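Local coordinates for alpha-fucosidase (Bifidobacterium bifidum, PDB 2EAB), which probably acts as an alpha-L-fucosidase, a glycoside hydrolase, and is represented here by the catalytic domain of a longer protein, at residues A[513-518]-A[529-534]; A[507-512]-A[536-541]. All coordinates share one frame; numbering follows the deposited sequence.

Contact 1 of 2, residues A[513-518]-A[529-534]; sequences QNVYEA and DRVYAL. With EDO (1,2-ethanediol), chain G.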
loop_
_atom_site.group_PDB
_atom_site.type_symbol
_atom_site.label_atom_id
_atom_site.label_comp_id
_atom_site.label_asym_id
_atom_site.label_seq_id
_atom_site.Cartn_x
_atom_site.Cartn_y
_atom_site.Cartn_z
ATOM N N GLN A 513 4.162 -11.953 0.373
ATOM C CA GLN A 513 3.761 -11.966 -1.035
ATOM C C GLN A 513 4.177 -10.681 -1.735
ATOM O O GLN A 513 4.750 -10.723 -2.826
ATOM C CB GLN A 513 2.263 -12.168 -1.203
ATOM C CG GLN A 513 1.776 -13.560 -0.873
ATOM C CD GLN A 513 0.357 -13.808 -1.337
ATOM O OE1 GLN A 513 -0.010 -13.452 -2.452
ATOM N NE2 GLN A 513 -0.442 -14.449 -0.489
ATOM N N ASN A 514 3.885 -9.538 -1.113
ATOM C CA ASN A 514 4.272 -8.251 -1.691
ATOM C C ASN A 514 5.780 -8.165 -1.877
ATOM O O ASN A 514 6.266 -7.616 -2.866
ATOM C CB ASN A 514 3.828 -7.084 -0.802
ATOM C CG ASN A 514 2.326 -6.938 -0.705
ATOM O OD1 ASN A 514 1.727 -6.080 -1.363
ATOM N ND2 ASN A 514 1.713 -7.738 0.141
ATOM N N VAL A 515 6.511 -8.719 -0.916
ATOM C CA VAL A 515 7.969 -8.731 -0.957
ATOM C C VAL A 515 8.469 -9.604 -2.112
ATOM O O VAL A 515 9.312 -9.165 -2.899
ATOM C CB VAL A 515 8.577 -9.166 0.403
ATOM C CG1 VAL A 515 10.080 -9.331 0.298
ATOM C CG2 VAL A 515 8.242 -8.148 1.481
ATOM N N TYR A 516 7.946 -10.825 -2.222
ATOM C CA TYR A 516 8.370 -11.723 -3.292
ATOM C C TYR A 516 8.073 -11.147 -4.680
ATOM O O TYR A 516 8.827 -11.380 -5.630
ATOM C CB TYR A 516 7.770 -13.131 -3.136
ATOM C CG TYR A 516 8.297 -14.064 -4.200
ATOM C CD1 TYR A 516 9.610 -14.517 -4.154
ATOM C CD2 TYR A 516 7.506 -14.450 -5.283
ATOM C CE1 TYR A 516 10.127 -15.343 -5.146
ATOM C CE2 TYR A 516 8.020 -15.285 -6.284
ATOM C CZ TYR A 516 9.332 -15.719 -6.204
ATOM O OH TYR A 516 9.867 -16.536 -7.182
ATOM N N GLU A 517 6.982 -10.394 -4.798
ATOM C CA GLU A 517 6.653 -9.759 -6.073
ATOM C C GLU A 517 7.753 -8.830 -6.581
ATOM O O GLU A 517 7.899 -8.651 -7.788
ATOM C CB GLU A 517 5.318 -9.024 -5.997
ATOM C CG GLU A 517 4.141 -9.958 -5.828
ATOM C CD GLU A 517 2.892 -9.489 -6.528
ATOM O OE1 GLU A 517 2.693 -8.262 -6.661
ATOM O OE2 GLU A 517 2.102 -10.356 -6.953
ATOM N N ALA A 518 8.538 -8.249 -5.676
ATOM C CA ALA A 518 9.666 -7.427 -6.105
ATOM C C ALA A 518 10.621 -8.230 -6.979
ATOM O O ALA A 518 11.188 -7.691 -7.935
ATOM C CB ALA A 518 10.390 -6.838 -4.912
ATOM N N ASP A 529 18.005 -12.859 -3.363
ATOM C CA ASP A 529 18.670 -13.276 -2.126
ATOM C C ASP A 529 17.913 -12.812 -0.881
ATOM O O ASP A 529 17.747 -13.570 0.076
ATOM C CB ASP A 529 20.115 -12.779 -2.083
ATOM C CG ASP A 529 21.041 -13.577 -2.991
ATOM O OD1 ASP A 529 20.592 -14.572 -3.607
ATOM O OD2 ASP A 529 22.232 -13.207 -3.074
ATOM N N ARG A 530 17.434 -11.572 -0.916
ATOM C CA ARG A 530 16.711 -10.987 0.218
ATOM C C ARG A 530 15.359 -11.647 0.438
ATOM O O ARG A 530 14.988 -11.945 1.578
ATOM C CB ARG A 530 16.536 -9.483 0.027
ATOM C CG ARG A 530 17.838 -8.722 0.105
ATOM C CD ARG A 530 17.660 -7.305 -0.348
ATOM N NE ARG A 530 16.952 -6.495 0.641
ATOM C CZ ARG A 530 16.461 -5.283 0.393
ATOM N NH1 ARG A 530 16.579 -4.749 -0.816
ATOM N NH2 ARG A 530 15.845 -4.602 1.349
ATOM N N VAL A 531 14.619 -11.885 -0.639
ATOM C CA VAL A 531 13.287 -12.474 -0.497
ATOM C C VAL A 531 13.401 -13.946 -0.118
ATOM O O VAL A 531 12.599 -14.456 0.663
ATOM C CB VAL A 531 12.370 -12.247 -1.737
ATOM C CG1 VAL A 531 12.312 -10.771 -2.099
ATOM C CG2 VAL A 531 12.821 -13.060 -2.943
ATOM N N TYR A 532 14.407 -14.630 -0.658
ATOM C CA TYR A 532 14.644 -16.014 -0.275
ATOM C C TYR A 532 14.942 -16.139 1.218
ATOM O O TYR A 532 14.396 -17.012 1.885
ATOM C CB TYR A 532 15.766 -16.661 -1.097
ATOM C CG TYR A 532 16.103 -18.045 -0.592
ATOM C CD1 TYR A 532 15.222 -19.106 -0.784
ATOM C CD2 TYR A 532 17.284 -18.289 0.111
ATOM C CE1 TYR A 532 15.502 -20.374 -0.300
ATOM C CE2 TYR A 532 17.580 -19.568 0.595
ATOM C CZ TYR A 532 16.684 -20.601 0.381
ATOM O OH TYR A 532 16.945 -21.866 0.849
ATOM N N ALA A 533 15.823 -15.283 1.731
ATOM C CA ALA A 533 16.157 -15.322 3.152
ATOM C C ALA A 533 14.900 -15.169 4.019
ATOM O O ALA A 533 14.690 -15.938 4.953
ATOM C CB ALA A 533 17.205 -14.264 3.496
ATOM N N LEU A 534 14.057 -14.196 3.688
ATOM C CA LEU A 534 12.813 -13.980 4.433
ATOM C C LEU A 534 11.873 -15.174 4.355
ATOM O O LEU A 534 11.311 -15.603 5.368
ATOM C CB LEU A 534 12.096 -12.729 3.934
ATOM C CG LEU A 534 12.716 -11.390 4.337
ATOM C CD1 LEU A 534 12.192 -10.263 3.462
ATOM C CD2 LEU A 534 12.462 -11.090 5.810
HETATM C C1 EDO G . -1.741 -8.655 -7.886
HETATM O O1 EDO G . -1.696 -9.136 -9.321
HETATM C C2 EDO G . -0.821 -7.373 -7.829
HETATM O O2 EDO G . 0.501 -7.775 -8.269
#
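V515 and Y516 meet V531 and L534 in the apolar seam of an antiparallel helical hairpin, helices 507-520 and 525-546. The local axes lie 9.1 Å apart, at 152° between their N-to-C directions. V531 is the central side chain and uses both branches. The V515 and V531 side chains run alongside each other, pointing opposite ways, with V531 CG1 3.6 Å from V515 CG1. V531 CG1 rests 3.5 Å from V515 O, so it touches the backbone too. The other branch, V531 CG2, approaches the Y516 ring obliquely, 3.7 Å from CD1. V515 CG1 is placed anti to its backbone N (chi1 173°), where it also meets L534 CD1 at 3.9 Å; these two side chains cross at about a right angle. All four are buried. E517 points away from this seam. Its OE1 accepts a 2.8 Å hydrogen bond from O2 of a 1,2-ethanediol, probably from the crystallisation liquor. Its OE2 forms a salt bridge with R820. The Y516 side chain lies close to E520, which binds calcium in a structure of this protein; no calcium is modelled there in this chain. Such paired antiparallel helices are typical of the (alpha/alpha)6 barrel of the family 95 catalytic domain.

Contact 2 of 2, residues A[507-512]-A[536-541]; sequences AVPWIL and KEESHF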
loop_
_atom_site.group_PDB
_atom_site.type_symbol
_atom_site.label_atom_id
_atom_site.label_comp_id
_atom_site.label_asym_id
_atom_site.label_seq_id
_atom_site.Cartn_x
_atom_site.Cartn_y
_atom_site.Cartn_z
ATOM N N ALA A 507 -0.461 -12.759 8.704
ATOM C CA ALA A 507 -0.106 -11.439 8.196
ATOM C C ALA A 507 1.315 -11.418 7.628
ATOM O O ALA A 507 1.584 -10.709 6.649
ATOM C CB ALA A 507 -0.243 -10.401 9.295
ATOM N N VAL A 508 2.227 -12.167 8.249
ATOM C CA VAL A 508 3.611 -12.209 7.768
ATOM C C VAL A 508 3.733 -12.960 6.431
ATOM O O VAL A 508 4.213 -12.384 5.458
ATOM C CB VAL A 508 4.611 -12.698 8.853
ATOM C CG1 VAL A 508 6.009 -12.842 8.268
ATOM C CG2 VAL A 508 4.623 -11.729 10.022
ATOM N N PRO A 509 3.251 -14.221 6.351
ATOM C CA PRO A 509 3.091 -14.816 5.018
ATOM C C PRO A 509 2.481 -13.854 3.987
ATOM O O PRO A 509 3.011 -13.712 2.887
ATOM C CB PRO A 509 2.172 -16.014 5.289
ATOM C CG PRO A 509 2.581 -16.464 6.664
ATOM C CD PRO A 509 2.915 -15.188 7.419
ATOM N N TRP A 510 1.392 -13.178 4.335
ATOM C CA TRP A 510 0.739 -12.299 3.374
ATOM C C TRP A 510 1.644 -11.158 2.895
ATOM O O TRP A 510 1.809 -10.966 1.688
ATOM C CB TRP A 510 -0.561 -11.753 3.944
ATOM C CG TRP A 510 -1.485 -11.156 2.921
ATOM C CD1 TRP A 510 -1.248 -10.962 1.583
ATOM C CD2 TRP A 510 -2.790 -10.657 3.173
ATOM N NE1 TRP A 510 -2.342 -10.385 0.991
ATOM C CE2 TRP A 510 -3.301 -10.176 1.948
ATOM C CE3 TRP A 510 -3.584 -10.568 4.325
ATOM C CZ2 TRP A 510 -4.582 -9.625 1.840
ATOM C CZ3 TRP A 510 -4.854 -10.028 4.220
ATOM C CH2 TRP A 510 -5.338 -9.555 2.988
ATOM N N ILE A 511 2.231 -10.401 3.820
ATOM C CA ILE A 511 3.103 -9.304 3.402
ATOM C C ILE A 511 4.328 -9.824 2.639
ATOM O O ILE A 511 4.856 -9.128 1.775
ATOM C CB ILE A 511 3.496 -8.376 4.586
ATOM C CG1 ILE A 511 3.889 -6.981 4.083
ATOM C CG2 ILE A 511 4.595 -8.995 5.448
ATOM C CD1 ILE A 511 2.732 -6.190 3.474
ATOM N N LEU A 512 4.758 -11.048 2.938
ATOM C CA LEU A 512 5.818 -11.673 2.149
ATOM C C LEU A 512 5.454 -11.861 0.682
ATOM O O LEU A 512 6.349 -11.929 -0.171
ATOM C CB LEU A 512 6.288 -12.981 2.774
ATOM C CG LEU A 512 7.142 -12.805 4.037
ATOM C CD1 LEU A 512 7.299 -14.136 4.754
ATOM C CD2 LEU A 512 8.501 -12.185 3.744
ATOM N N LYS A 536 12.600 -18.308 3.547
ATOM C CA LYS A 536 13.201 -19.497 4.138
ATOM C C LYS A 536 12.858 -19.576 5.626
ATOM O O LYS A 536 12.399 -20.613 6.113
ATOM C CB LYS A 536 14.715 -19.458 3.946
ATOM C CG LYS A 536 15.476 -20.612 4.576
ATOM C CD LYS A 536 16.978 -20.423 4.387
ATOM C CE LYS A 536 17.771 -21.500 5.114
ATOM N NZ LYS A 536 19.244 -21.343 4.928
ATOM N N GLU A 537 13.065 -18.478 6.350
ATOM C CA GLU A 537 12.842 -18.496 7.786
ATOM C C GLU A 537 11.354 -18.532 8.146
ATOM O O GLU A 537 10.983 -19.212 9.095
ATOM C CB GLU A 537 13.567 -17.342 8.485
ATOM C CG GLU A 537 13.307 -17.276 9.980
ATOM C CD GLU A 537 14.320 -16.450 10.756
ATOM O OE1 GLU A 537 15.389 -16.074 10.217
ATOM O OE2 GLU A 537 14.048 -16.196 11.942
ATOM N N GLU A 538 10.504 -17.817 7.410
ATOM C CA GLU A 538 9.072 -17.885 7.709
ATOM C C GLU A 538 8.473 -19.246 7.345
ATOM O O GLU A 538 7.571 -19.734 8.028
ATOM C CB GLU A 538 8.297 -16.729 7.068
ATOM C CG GLU A 538 6.860 -16.581 7.590
ATOM C CD GLU A 538 6.773 -16.097 9.034
ATOM O OE1 GLU A 538 7.837 -15.765 9.616
ATOM O OE2 GLU A 538 5.643 -16.056 9.584
ATOM N N SER A 539 8.972 -19.866 6.276
ATOM C CA SER A 539 8.533 -21.215 5.918
ATOM C C SER A 539 9.003 -22.221 6.967
ATOM O O SER A 539 8.236 -23.094 7.374
ATOM C CB SER A 539 9.008 -21.609 4.517
ATOM O OG SER A 539 8.428 -20.758 3.547
ATOM N N HIS A 540 10.252 -22.083 7.412
ATOM C CA HIS A 540 10.757 -22.893 8.514
ATOM C C HIS A 540 9.838 -22.780 9.730
ATOM O O HIS A 540 9.479 -23.782 10.356
ATOM C CB HIS A 540 12.161 -22.440 8.905
ATOM C CG HIS A 540 12.775 -23.278 9.976
ATOM N ND1 HIS A 540 12.686 -22.978 11.319
ATOM C CD2 HIS A 540 13.468 -24.435 9.892
ATOM C CE1 HIS A 540 13.317 -23.911 12.013
ATOM N NE2 HIS A 540 13.796 -24.808 11.170
ATOM N N PHE A 541 9.464 -21.546 10.050
ATOM C CA PHE A 541 8.615 -21.245 11.192
ATOM C C PHE A 541 7.274 -21.953 11.069
ATOM O O PHE A 541 6.848 -22.650 11.993
ATOM C CB PHE A 541 8.426 -19.728 11.303
ATOM C CG PHE A 541 7.555 -19.297 12.451
ATOM C CD1 PHE A 541 7.831 -19.707 13.757
ATOM C CD2 PHE A 541 6.466 -18.465 12.226
ATOM C CE1 PHE A 541 7.019 -19.305 14.813
ATOM C CE2 PHE A 541 5.665 -18.045 13.276
ATOM C CZ PHE A 541 5.932 -18.471 14.575
#
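E538 reaches across to V508, P509 and L512, and this one side chain carries the whole contact. Its CG stands anti to the backbone N (chi1 -168°). The chain then bends at chi2 (70°), which lays the carboxylate against helix 507-520. V508 CG1 sits over the flat carboxylate, 3.4 Å from E538 CD and nearly as close to both oxygens. P509 CD packs 3.6 Å from E538 OE2. Nearer the backbone, L512 CD1 rests on E538 CB, also at 3.6 Å. The carboxylate thus has hydrocarbon neighbours on this side, and all four residues are buried. M586 of helix 577-596 touches E538 as well. Beyond E538 the two segments do not touch; their local axes are 10.8 Å apart. F541 starts toward the other helix, yet F541 CD2 stays 6.8 Å from P509 CD. The outer side is more polar and more open. K536 and H540 are partly exposed, and K536 NZ forms salt bridges with E477 and D601. E537 is buried, and its OE1 forms a salt bridge with R456. Antiparallel helix pairs of this kind build the (alpha/alpha)6 barrel of family 95 enzymes; here a buried glutamate makes the packing.

Both contacts join helix 507-520 to helix 525-546, within the family 95 catalytic domain. Their centres are about 10 Å apart. The chain runs through 507-512, then 513-518, turns, and returns through 529-534 and 536-541. Contact 1 therefore lies nearer the turn, and contact 2 closes the wider span around it. They touch directly: L534 CB of contact 1 is 3.6 Å from L512 CD2 of contact 2. Together they make one continuous buried seam along the hairpin. The axes stand closer in contact 1 than in contact 2. Helix 577-596 packs on both regions, which ties the hairpin to the next helix of the domain.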